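Local coordinates for protein putative methyltransferase (Porphyromonas gingivalis, PDB 3LL7) that probably acts as a methyltransferase that uses S-adenosylmethionine, although its substrate is not established, at residues Ile258-Asn262 and His298-Ala304; Leu223-Glu227 and Glu248-Pro252; Val169-Arg174 and Asp186-Leu191; Tyr286-Ile290 and Thr395-Gly399. Where two conformers were deposited one is given. Residue numbers count along the deposited sequence, not the author numbering.

Contact 1: residues Ile258-Asn262 and His298-Ala304; sequences IHAIN and HTALLKA. With FMT (formic acid), chain E; FMT (formic acid), chain I.
Ala260, the residue most covered, lies at the heart of this interface. Its strand, 258-262, is extended and runs nearly antiparallel to helix 299-304: the axes make 155° and approach to 6.9 Å, with the Ala260 and Ala300 CA atoms 5.3 Å apart. Ile258, Ala260 and Asn262 direct their CA-to-CB bonds at the helix, His259 and Ile261 away from it. Ala260 CB meets Leu301 CD2 at 3.9 Å and Ala304 CB at 4.0 Å; small residues on both sides permit this closeness, and Ile261 O reaches Ala300 CB at 3.4 Å. The helix, part of the ferredoxin-like domain, packs against a strand that pairs with 225-233 in the sheet of the probable methyltransferase domain. His298, at the N-cap (chi1 p), accepts through ND1 a weak capping bond from Ala300 N at 3.3 Å. Asn262 (chi1 t) places CB over the ring face, 3.5 Å from the His298 centroid, a CH-pi contact. A water bridges Asn262 OD1 (2.9 Å) and Thr299 OG1 (2.8 Å). Two formates, probably from the crystallisation liquor, accept from Asn262 N (3.1 Å to O2 of FMT chain E) and Asn262 ND2 (2.9 Å to O2 of FMT chain I).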
loop_
_atom_site.group_PDB
_atom_site.type_symbol
_atom_site.label_atom_id
_atom_site.label_comp_id
_atom_site.label_asym_id
_atom_site.label_seq_id
_atom_site.Cartn_x
_atom_site.Cartn_y
_atom_site.Cartn_z
ATOM N N ILE A 258 12.188 -1.724 11.168
ATOM C CA ILE A 258 11.228 -1.084 10.276
ATOM C C ILE A 258 11.790 -1.133 8.869
ATOM O O ILE A 258 12.915 -0.648 8.621
ATOM C CB ILE A 258 10.967 0.372 10.699
ATOM C CG1 ILE A 258 10.460 0.409 12.165
ATOM C CG2 ILE A 258 9.954 1.045 9.787
ATOM C CD1 ILE A 258 10.557 1.793 12.793
ATOM N N HIS A 259 11.001 -1.686 7.944
ATOM C CA HIS A 259 11.383 -1.745 6.537
ATOM C C HIS A 259 10.588 -0.722 5.737
ATOM O O HIS A 259 9.339 -0.787 5.710
ATOM C CB HIS A 259 11.035 -3.117 5.947
ATOM C CG HIS A 259 11.821 -4.252 6.515
ATOM N ND1 HIS A 259 11.962 -4.476 7.869
ATOM C CD2 HIS A 259 12.503 -5.241 5.893
ATOM C CE1 HIS A 259 12.697 -5.561 8.056
ATOM N NE2 HIS A 259 13.032 -6.041 6.872
ATOM N N ALA A 260 11.288 0.180 5.048
ATOM C CA ALA A 260 10.606 1.167 4.216
ATOM C C ALA A 260 10.869 0.779 2.798
ATOM O O ALA A 260 12.035 0.679 2.378
ATOM C CB ALA A 260 11.124 2.606 4.522
ATOM N N ILE A 261 9.802 0.516 2.047
ATOM C CA ILE A 261 10.034 0.047 0.689
ATOM C C ILE A 261 9.113 0.709 -0.307
ATOM O O ILE A 261 7.941 0.921 -0.025
ATOM C CB ILE A 261 9.998 -1.469 0.584
ATOM C CG1 ILE A 261 10.667 -1.923 -0.759
ATOM C CG2 ILE A 261 8.594 -1.979 0.791
ATOM C CD1 ILE A 261 11.249 -3.347 -0.721
ATOM N N ASN A 262 9.665 1.044 -1.462
ATOM C CA ASN A 262 8.897 1.692 -2.493
ATOM C C ASN A 262 8.891 0.750 -3.668
ATOM O O ASN A 262 9.888 0.657 -4.361
ATOM C CB ASN A 262 9.542 3.048 -2.875
ATOM C CG ASN A 262 8.696 3.856 -3.829
ATOM O OD1 ASN A 262 7.473 3.866 -3.730
ATOM N ND2 ASN A 262 9.349 4.563 -4.774
ATOM N N HIS A 298 11.284 9.026 -0.827
ATOM C CA HIS A 298 9.957 8.515 -1.214
ATOM C C HIS A 298 8.984 8.461 -0.035
ATOM O O HIS A 298 9.369 8.647 1.128
ATOM C CB HIS A 298 10.050 7.199 -1.979
ATOM C CG HIS A 298 10.682 6.071 -1.218
ATOM N ND1 HIS A 298 10.162 5.564 -0.044
ATOM C CD2 HIS A 298 11.753 5.300 -1.516
ATOM C CE1 HIS A 298 10.906 4.546 0.361
ATOM N NE2 HIS A 298 11.874 4.365 -0.518
ATOM N N THR A 299 7.717 8.214 -0.327
ATOM C CA THR A 299 6.669 8.324 0.688
ATOM C C THR A 299 6.776 7.306 1.815
ATOM O O THR A 299 6.349 7.587 2.945
ATOM C CB THR A 299 5.251 8.244 0.061
ATOM O OG1 THR A 299 5.072 7.019 -0.652
ATOM C CG2 THR A 299 5.045 9.455 -0.902
ATOM N N ALA A 300 7.332 6.140 1.518
ATOM C CA ALA A 300 7.462 5.100 2.551
ATOM C C ALA A 300 8.529 5.517 3.564
ATOM O O ALA A 300 8.353 5.299 4.782
ATOM C CB ALA A 300 7.793 3.731 1.926
ATOM N N LEU A 301 9.623 6.105 3.087
ATOM C CA LEU A 301 10.637 6.632 4.014
ATOM C C LEU A 301 10.069 7.703 4.944
ATOM O O LEU A 301 10.325 7.701 6.131
ATOM C CB LEU A 301 11.839 7.207 3.291
ATOM C CG LEU A 301 12.860 6.114 2.982
ATOM C CD1 LEU A 301 13.846 6.646 2.020
ATOM C CD2 LEU A 301 13.586 5.619 4.276
ATOM N N LEU A 302 9.310 8.630 4.353
ATOM C CA LEU A 302 8.654 9.686 5.113
ATOM C C LEU A 302 7.702 9.139 6.180
ATOM O O LEU A 302 7.743 9.572 7.328
ATOM C CB LEU A 302 7.905 10.633 4.153
ATOM C CG LEU A 302 8.793 11.508 3.258
ATOM C CD1 LEU A 302 7.920 12.237 2.202
ATOM C CD2 LEU A 302 9.607 12.488 4.069
ATOM N N LYS A 303 6.851 8.193 5.795
ATOM C CA LYS A 303 5.898 7.609 6.730
ATOM C C LYS A 303 6.620 6.833 7.848
ATOM O O LYS A 303 6.173 6.858 8.993
ATOM C CB LYS A 303 4.941 6.673 5.983
ATOM C CG LYS A 303 4.017 5.860 6.911
ATOM C CD LYS A 303 3.003 6.733 7.677
ATOM C CE LYS A 303 2.197 5.901 8.650
ATOM N NZ LYS A 303 1.170 6.724 9.379
ATOM N N ALA A 304 7.705 6.123 7.497
ATOM C CA ALA A 304 8.473 5.313 8.479
ATOM C C ALA A 304 9.204 6.197 9.480
ATOM O O ALA A 304 9.506 5.767 10.577
ATOM C CB ALA A 304 9.496 4.403 7.741
HETATM C C FMT E . 13.426 1.943 -1.106
HETATM O O1 FMT E . 13.629 2.085 0.117
HETATM O O2 FMT E . 12.750 1.049 -1.646
HETATM C C FMT I . 12.742 4.245 -5.018
HETATM O O1 FMT I . 13.811 4.116 -4.421
HETATM O O2 FMT I . 12.149 5.317 -5.089
HETATM O O HOH W 1 6.458 6.517 -3.082
#

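Contact 2: residues Leu223-Glu227 and Glu248-Pro252; sequences LHVQE and EATIP
Leading into strand 225-233, His224 adopts a left-handed backbone (phi 69°, psi 21°) and lies opposite Thr250, CA to CA 5.3 Å. Its ring (chi1 m) is linked to the extended segment 248-252 by a water, 2.6 Å from His224 ND1 and 3.0 Å from Glu248 O. Val225 O accepts from a second water at 2.8 Å, which accepts a hydrogen bond from Ile251 N at 2.9 Å. Segment 248-252 belongs to the connection that leaves the antiparallel pair 225-233/236-244 and returns to strand 258-263 of the same sheet. Gln226 (chi1 m, chi2 m) has helical backbone angles, and it and Glu227 both bond to the backbone of Arg243, consistent with a classic beta bulge. Gln226 NE2 donates to Ala249 O at 3.1 Å, nearly straight at 172°, while a third water donates to Gln226 OE1 (2.8 Å) and Ala249 O (3.0 Å). Ile251 CD1 rests 3.5 Å from Gln226 OE1. The neighbouring Glu248 carboxylate is salt-bridged to Arg243.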
loop_
_atom_site.group_PDB
_atom_site.type_symbol
_atom_site.label_atom_id
_atom_site.label_comp_id
_atom_site.label_asym_id
_atom_site.label_seq_id
_atom_site.Cartn_x
_atom_site.Cartn_y
_atom_site.Cartn_z
ATOM N N LEU A 223 2.058 -6.695 21.095
ATOM C CA LEU A 223 3.101 -7.514 21.695
ATOM C C LEU A 223 3.680 -8.456 20.639
ATOM O O LEU A 223 2.983 -8.837 19.680
ATOM C CB LEU A 223 2.560 -8.311 22.900
ATOM C CG LEU A 223 2.315 -7.523 24.197
ATOM C CD1 LEU A 223 1.703 -8.411 25.311
ATOM C CD2 LEU A 223 3.587 -6.837 24.693
ATOM N N HIS A 224 4.956 -8.806 20.832
ATOM C CA HIS A 224 5.645 -9.854 20.068
ATOM C C HIS A 224 5.899 -9.519 18.614
ATOM O O HIS A 224 6.144 -10.421 17.807
ATOM C CB HIS A 224 4.920 -11.209 20.183
ATOM C CG HIS A 224 4.845 -11.708 21.591
ATOM N ND1 HIS A 224 5.955 -12.145 22.280
ATOM C CD2 HIS A 224 3.803 -11.803 22.450
ATOM C CE1 HIS A 224 5.597 -12.505 23.502
ATOM N NE2 HIS A 224 4.296 -12.311 23.628
ATOM N N VAL A 225 5.893 -8.223 18.303
ATOM C CA VAL A 225 6.186 -7.734 16.948
ATOM C C VAL A 225 7.648 -8.011 16.612
ATOM O O VAL A 225 8.536 -7.722 17.410
ATOM C CB VAL A 225 5.881 -6.228 16.824
ATOM C CG1 VAL A 225 6.372 -5.680 15.472
ATOM C CG2 VAL A 225 4.390 -5.983 16.952
ATOM N N GLN A 226 7.884 -8.576 15.430
ATOM C CA GLN A 226 9.230 -8.911 14.974
ATOM C C GLN A 226 9.762 -7.980 13.891
ATOM O O GLN A 226 10.966 -7.823 13.753
ATOM C CB GLN A 226 9.264 -10.339 14.446
ATOM C CG GLN A 226 8.994 -11.386 15.545
ATOM C CD GLN A 226 10.021 -11.351 16.659
ATOM O OE1 GLN A 226 11.234 -11.318 16.415
ATOM N NE2 GLN A 226 9.540 -11.357 17.901
ATOM N N GLU A 227 8.855 -7.407 13.107
ATOM C CA GLU A 227 9.210 -6.481 12.018
ATOM C C GLU A 227 7.978 -5.694 11.599
ATOM O O GLU A 227 6.859 -6.199 11.699
ATOM C CB GLU A 227 9.828 -7.218 10.809
ATOM C CG GLU A 227 8.989 -8.386 10.240
ATOM C CD GLU A 227 9.703 -9.144 9.114
ATOM O OE1 GLU A 227 10.491 -8.550 8.363
ATOM O OE2 GLU A 227 9.487 -10.362 8.987
ATOM N N GLU A 248 9.900 -16.272 18.571
ATOM C CA GLU A 248 11.173 -15.562 18.601
ATOM C C GLU A 248 11.155 -14.657 19.841
ATOM O O GLU A 248 10.084 -14.342 20.363
ATOM C CB GLU A 248 11.332 -14.765 17.288
ATOM C CG GLU A 248 11.187 -15.633 15.994
ATOM C CD GLU A 248 10.761 -14.850 14.737
ATOM O OE1 GLU A 248 11.072 -13.645 14.624
ATOM O OE2 GLU A 248 10.118 -15.446 13.840
ATOM N N ALA A 249 12.323 -14.259 20.335
ATOM C CA ALA A 249 12.390 -13.383 21.507
ATOM C C ALA A 249 11.647 -12.066 21.303
ATOM O O ALA A 249 11.634 -11.517 20.188
ATOM C CB ALA A 249 13.850 -13.109 21.891
ATOM N N THR A 250 11.026 -11.567 22.373
ATOM C CA THR A 250 10.434 -10.224 22.379
ATOM C C THR A 250 11.509 -9.166 22.076
ATOM O O THR A 250 12.621 -9.237 22.592
ATOM C CB THR A 250 9.733 -9.918 23.736
ATOM O OG1 THR A 250 8.580 -10.761 23.875
ATOM C CG2 THR A 250 9.274 -8.460 23.817
ATOM N N ILE A 251 11.165 -8.205 21.227
ATOM C CA ILE A 251 12.062 -7.094 20.876
ATOM C C ILE A 251 11.411 -5.842 21.419
ATOM O O ILE A 251 10.237 -5.595 21.120
ATOM C CB ILE A 251 12.173 -6.916 19.339
ATOM C CG1 ILE A 251 12.688 -8.195 18.679
ATOM C CG2 ILE A 251 13.111 -5.738 18.981
ATOM C CD1 ILE A 251 12.558 -8.208 17.180
ATOM N N PRO A 252 12.155 -5.033 22.197
ATOM C CA PRO A 252 11.515 -3.802 22.646
ATOM C C PRO A 252 11.162 -2.931 21.426
ATOM O O PRO A 252 11.787 -3.073 20.365
ATOM C CB PRO A 252 12.556 -3.165 23.586
ATOM C CG PRO A 252 13.871 -3.739 23.166
ATOM C CD PRO A 252 13.569 -5.125 22.605
HETATM O O HOH W 2 8.082 -12.164 20.792
HETATM O O HOH W 3 8.488 -8.296 20.136
HETATM O O HOH W 4 13.567 -11.680 17.934
#

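Contact 3: residues Val169-Arg174 and Asp186-Leu191; sequences VDPARR and DCEPDL
The end of strand 166-173 pairs antiparallel with the short strand 187-188. Ala172 and Glu188 form the hydrogen-bonded pair (CA-CA 5.0 Å), with Ala172 N donating to Glu188 O at 2.7 Å and Glu188 N to Ala172 O at 2.8 Å. Arg173 and Cys187 follow as the non-hydrogen-bonded pair (CA-CA 5.5 Å), their side chains on the face opposite Ala172 and Glu188. Arg174 N donates to Asp186 O at 3.1 Å. The Arg174 side chain (chi1 t, chi2 t, chi3 p) folds its guanidinium face over Asp186 C. Its NH2 donates to Cys187 O at 3.2 Å, and NH1 makes a salt bridge with Glu188 OE1 at 2.7 Å, poorly angled as a hydrogen bond. Beneath, Val169 CG1 and Pro171 CG touch Leu191 CD2 at 3.7 and 4.1 Å, and Val169 CG2 meets Pro189 CG at 3.8 Å; the peptide before Pro189 is cis. The sequence DPAR at the end of this strand is consistent with motif IV of class I methyltransferases, and Asp170 bonds to Lys208. With the paired backbone groups satisfied and one arginine answering both a carbonyl and a carboxylate, polar bonds fix the exposed end while apolar contacts fill the buried one.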
loop_
_atom_site.group_PDB
_atom_site.type_symbol
_atom_site.label_atom_id
_atom_site.label_comp_id
_atom_site.label_asym_id
_atom_site.label_seq_id
_atom_site.Cartn_x
_atom_site.Cartn_y
_atom_site.Cartn_z
ATOM N N VAL A 169 -4.376 -11.335 8.846
ATOM C CA VAL A 169 -5.542 -10.547 9.195
ATOM C C VAL A 169 -5.441 -9.135 8.601
ATOM O O VAL A 169 -4.391 -8.498 8.645
ATOM C CB VAL A 169 -5.777 -10.555 10.749
ATOM C CG1 VAL A 169 -4.566 -9.975 11.515
ATOM C CG2 VAL A 169 -7.123 -9.907 11.151
ATOM N N ASP A 170 -6.548 -8.659 8.056
ATOM C CA ASP A 170 -6.634 -7.302 7.497
ATOM C C ASP A 170 -7.863 -6.648 8.125
ATOM O O ASP A 170 -8.963 -6.737 7.578
ATOM C CB ASP A 170 -6.724 -7.405 5.953
ATOM C CG ASP A 170 -6.989 -6.069 5.262
ATOM O OD1 ASP A 170 -6.866 -5.006 5.906
ATOM O OD2 ASP A 170 -7.350 -6.095 4.054
ATOM N N PRO A 171 -7.680 -6.002 9.300
ATOM C CA PRO A 171 -8.836 -5.506 10.052
ATOM C C PRO A 171 -9.514 -4.312 9.387
ATOM O O PRO A 171 -8.910 -3.635 8.545
ATOM C CB PRO A 171 -8.252 -5.112 11.423
ATOM C CG PRO A 171 -6.779 -5.102 11.270
ATOM C CD PRO A 171 -6.437 -5.976 10.096
ATOM N N ALA A 172 -10.775 -4.083 9.748
ATOM C CA ALA A 172 -11.519 -2.917 9.300
ATOM C C ALA A 172 -11.541 -1.866 10.418
ATOM O O ALA A 172 -11.193 -2.165 11.573
ATOM C CB ALA A 172 -12.943 -3.322 8.877
ATOM N N ARG A 173 -11.930 -0.643 10.058
ATOM C CA ARG A 173 -11.943 0.501 10.968
ATOM C C ARG A 173 -13.322 0.627 11.616
ATOM O O ARG A 173 -14.327 0.769 10.917
ATOM C CB ARG A 173 -11.594 1.774 10.184
ATOM C CG ARG A 173 -11.496 3.049 11.009
ATOM C CD ARG A 173 -11.170 4.252 10.130
ATOM N NE ARG A 173 -11.027 5.472 10.922
ATOM C CZ ARG A 173 -10.774 6.682 10.423
ATOM N NH1 ARG A 173 -10.632 6.862 9.114
ATOM N NH2 ARG A 173 -10.668 7.721 11.239
ATOM N N ARG A 174 -13.373 0.575 12.946
ATOM C CA ARG A 174 -14.659 0.607 13.657
ATOM C C ARG A 174 -15.193 2.025 13.866
ATOM O O ARG A 174 -14.439 2.940 14.201
ATOM C CB ARG A 174 -14.548 -0.140 14.985
ATOM C CG ARG A 174 -15.702 0.086 15.955
ATOM C CD ARG A 174 -15.594 -0.828 17.178
ATOM N NE ARG A 174 -14.226 -0.908 17.706
ATOM C CZ ARG A 174 -13.393 -1.927 17.501
ATOM N NH1 ARG A 174 -13.773 -2.971 16.772
ATOM N NH2 ARG A 174 -12.171 -1.900 18.020
ATOM N N ASP A 186 -8.853 0.821 17.384
ATOM C CA ASP A 186 -10.052 0.850 16.533
ATOM C C ASP A 186 -10.167 -0.353 15.595
ATOM O O ASP A 186 -11.164 -0.480 14.878
ATOM C CB ASP A 186 -10.094 2.138 15.700
ATOM C CG ASP A 186 -9.999 3.393 16.549
ATOM O OD1 ASP A 186 -10.570 3.417 17.661
ATOM O OD2 ASP A 186 -9.341 4.354 16.094
ATOM N N CYS A 187 -9.159 -1.224 15.605
ATOM C CA CYS A 187 -9.124 -2.382 14.702
ATOM C C CYS A 187 -10.239 -3.386 14.970
ATOM O O CYS A 187 -10.490 -3.770 16.115
ATOM C CB CYS A 187 -7.761 -3.075 14.739
ATOM S SG CYS A 187 -6.488 -2.166 13.828
ATOM N N GLU A 188 -10.907 -3.785 13.894
ATOM C CA GLU A 188 -11.939 -4.818 13.935
ATOM C C GLU A 188 -11.569 -5.928 12.938
ATOM O O GLU A 188 -11.663 -5.713 11.731
ATOM C CB GLU A 188 -13.292 -4.208 13.559
ATOM C CG GLU A 188 -14.427 -5.202 13.495
ATOM C CD GLU A 188 -14.922 -5.567 14.867
ATOM O OE1 GLU A 188 -15.445 -4.665 15.554
ATOM O OE2 GLU A 188 -14.786 -6.749 15.254
ATOM N N PRO A 189 -11.173 -7.119 13.433
ATOM C CA PRO A 189 -11.149 -7.577 14.837
ATOM C C PRO A 189 -10.027 -6.941 15.651
ATOM O O PRO A 189 -9.034 -6.481 15.071
ATOM C CB PRO A 189 -10.870 -9.071 14.702
ATOM C CG PRO A 189 -10.081 -9.171 13.417
ATOM C CD PRO A 189 -10.737 -8.188 12.512
ATOM N N ASP A 190 -10.182 -6.934 16.977
ATOM C CA ASP A 190 -9.172 -6.369 17.879
ATOM C C ASP A 190 -7.944 -7.276 17.884
ATOM O O ASP A 190 -8.045 -8.466 18.172
ATOM C CB ASP A 190 -9.753 -6.197 19.292
ATOM C CG ASP A 190 -8.828 -5.421 20.236
ATOM O OD1 ASP A 190 -7.735 -4.974 19.835
ATOM O OD2 ASP A 190 -9.201 -5.277 21.415
ATOM N N LEU A 191 -6.787 -6.706 17.545
ATOM C CA LEU A 191 -5.567 -7.494 17.322
ATOM C C LEU A 191 -4.909 -8.026 18.590
ATOM O O LEU A 191 -4.181 -9.026 18.558
ATOM C CB LEU A 191 -4.536 -6.678 16.529
ATOM C CG LEU A 191 -4.889 -6.248 15.107
ATOM C CD1 LEU A 191 -3.742 -5.426 14.529
ATOM C CD2 LEU A 191 -5.203 -7.444 14.204
#

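Contact 4: residues Tyr286-Ile290 and Thr395-Gly399; sequences YTDSI and TMADG
Segment 395-399 makes a type I turn from Met396 to Gly399, closed by Gly399 N to Met396 O at 2.9 Å; with Gly399 at phi 90°, psi -2°, it resembles the type I turn with a G1 bulge that joins beta-hairpin strands, here 389-395 and 401-408. Segment 286-290 passes it with Asp288 and Ala397 CA atoms 4.9 Å apart, and Ala397 N donates to Thr287 O at 3.0 Å. Met396, a selenomethionine, curls through chi1 m, chi2 m, chi3 m, so that CE lies against the opposite backbone, 3.4 Å from Ser289 C and 3.6 Å from Asp288 O, and 4.3 Å from CD1 of Ile290. Tyr286 sets CB 3.5 Å from Ala397 CB, its ring leading away. Thr287 points its CA-to-CB bond away from the turn, and OG1 donates to Ser289 O at 2.7 Å. Asp288 (chi1 m) brings OD1 within 3.9 Å of OD2 of Asp398 (chi1 p). Lys400 forms a salt bridge with Asp398, and a water lies 2.6 Å from Asp288 O and 3.0 Å from Asp398 OD1. One direct backbone bond and a buried methyl group therefore hold two loops together despite carboxylates of like charge.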
loop_
_atom_site.group_PDB
_atom_site.type_symbol
_atom_site.label_atom_id
_atom_site.label_comp_id
_atom_site.label_asym_id
_atom_site.label_seq_id
_atom_site.Cartn_x
_atom_site.Cartn_y
_atom_site.Cartn_z
ATOM N N TYR A 286 22.839 20.132 9.903
ATOM C CA TYR A 286 21.849 20.735 9.048
ATOM C C TYR A 286 22.567 21.851 8.340
ATOM O O TYR A 286 23.421 22.529 8.914
ATOM C CB TYR A 286 20.646 21.220 9.858
ATOM C CG TYR A 286 19.855 20.053 10.400
ATOM C CD1 TYR A 286 18.904 19.411 9.613
ATOM C CD2 TYR A 286 20.085 19.567 11.676
ATOM C CE1 TYR A 286 18.195 18.327 10.081
ATOM C CE2 TYR A 286 19.386 18.471 12.158
ATOM C CZ TYR A 286 18.430 17.863 11.360
ATOM O OH TYR A 286 17.728 16.777 11.813
ATOM N N THR A 287 22.248 22.022 7.074
ATOM C CA THR A 287 22.999 22.923 6.228
ATOM C C THR A 287 22.253 24.223 5.903
ATOM O O THR A 287 21.048 24.210 5.621
ATOM C CB THR A 287 23.493 22.199 4.947
ATOM O OG1 THR A 287 24.320 23.103 4.203
ATOM C CG2 THR A 287 22.313 21.695 4.049
ATOM N N ASP A 288 22.984 25.328 5.979
ATOM C CA ASP A 288 22.472 26.623 5.601
ATOM C C ASP A 288 22.548 26.800 4.102
ATOM O O ASP A 288 21.895 27.697 3.537
ATOM C CB ASP A 288 23.291 27.732 6.258
ATOM C CG ASP A 288 22.984 27.894 7.720
ATOM O OD1 ASP A 288 21.931 27.406 8.143
ATOM O OD2 ASP A 288 23.788 28.516 8.454
ATOM N N SER A 289 23.357 25.951 3.459
ATOM C CA SER A 289 23.671 26.118 2.043
ATOM C C SER A 289 23.394 24.843 1.249
ATOM O O SER A 289 23.422 23.721 1.786
ATOM C CB SER A 289 25.132 26.564 1.856
ATOM O OG SER A 289 25.996 25.583 2.402
ATOM N N ILE A 290 23.108 25.033 -0.034
ATOM C CA ILE A 290 22.741 23.927 -0.906
ATOM C C ILE A 290 23.973 23.417 -1.613
ATOM O O ILE A 290 24.884 24.189 -1.915
ATOM C CB ILE A 290 21.600 24.360 -1.915
ATOM C CG1 ILE A 290 20.779 23.155 -2.430
ATOM C CG2 ILE A 290 22.154 25.163 -3.071
ATOM C CD1 ILE A 290 19.950 22.421 -1.326
ATOM N N THR A 395 13.032 25.092 3.132
ATOM C CA THR A 395 13.606 25.923 4.186
ATOM C C THR A 395 14.960 25.360 4.560
ATOM O O THR A 395 15.094 24.134 4.814
ATOM C CB THR A 395 12.703 25.919 5.422
ATOM O OG1 THR A 395 11.383 26.321 5.040
ATOM C CG2 THR A 395 13.245 26.893 6.506
HETATM N N MSE A 396 15.966 26.250 4.605
HETATM C CA MSE A 396 17.330 25.871 4.962
HETATM C C MSE A 396 17.464 25.865 6.502
HETATM O O MSE A 396 16.543 26.278 7.202
HETATM C CB MSE A 396 18.356 26.858 4.338
HETATM C CG MSE A 396 18.181 27.052 2.827
HETATM SE SE MSE A 396 18.258 25.376 1.851
HETATM C CE MSE A 396 20.107 24.920 2.118
ATOM N N ALA A 397 18.622 25.427 7.008
ATOM C CA ALA A 397 18.775 25.135 8.429
ATOM C C ALA A 397 18.577 26.365 9.306
ATOM O O ALA A 397 18.156 26.238 10.456
ATOM C CB ALA A 397 20.148 24.526 8.689
ATOM N N ASP A 398 18.911 27.547 8.767
ATOM C CA ASP A 398 18.750 28.812 9.518
ATOM C C ASP A 398 17.362 29.445 9.400
ATOM O O ASP A 398 17.167 30.584 9.825
ATOM C CB ASP A 398 19.827 29.832 9.088
ATOM C CG ASP A 398 19.811 30.128 7.577
ATOM O OD1 ASP A 398 18.964 29.607 6.812
ATOM O OD2 ASP A 398 20.678 30.915 7.134
ATOM N N GLY A 399 16.427 28.716 8.799
ATOM C CA GLY A 399 15.039 29.145 8.655
ATOM C C GLY A 399 14.752 29.923 7.377
ATOM O O GLY A 399 13.604 30.339 7.157
HETATM O O HOH W 5 20.449 29.749 4.173
#

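How the contacts relate
Contacts 1, 2 and 3 all reach the large sheet of the probable methyltransferase domain, contact 4 the second, C-terminal sheet. Contacts 1 and 2 lie on neighbouring strands and touch, His259 CE1 standing 3.7 Å from Glu227 OE1, though their centres are 20 Å apart. Contact 3 stays separate, its nearest atoms about 7 Å from contact 2 and about 12 Å from contact 1; a 1,2-ethanediol about 6 Å from the Ala172 side chain sits beside the region where cofactor and substrate would be expected by analogy with this fold. Contact 4 is remote, its centre 43 Å from that of contact 3, but its segments alternate along the chain with those of contact 1.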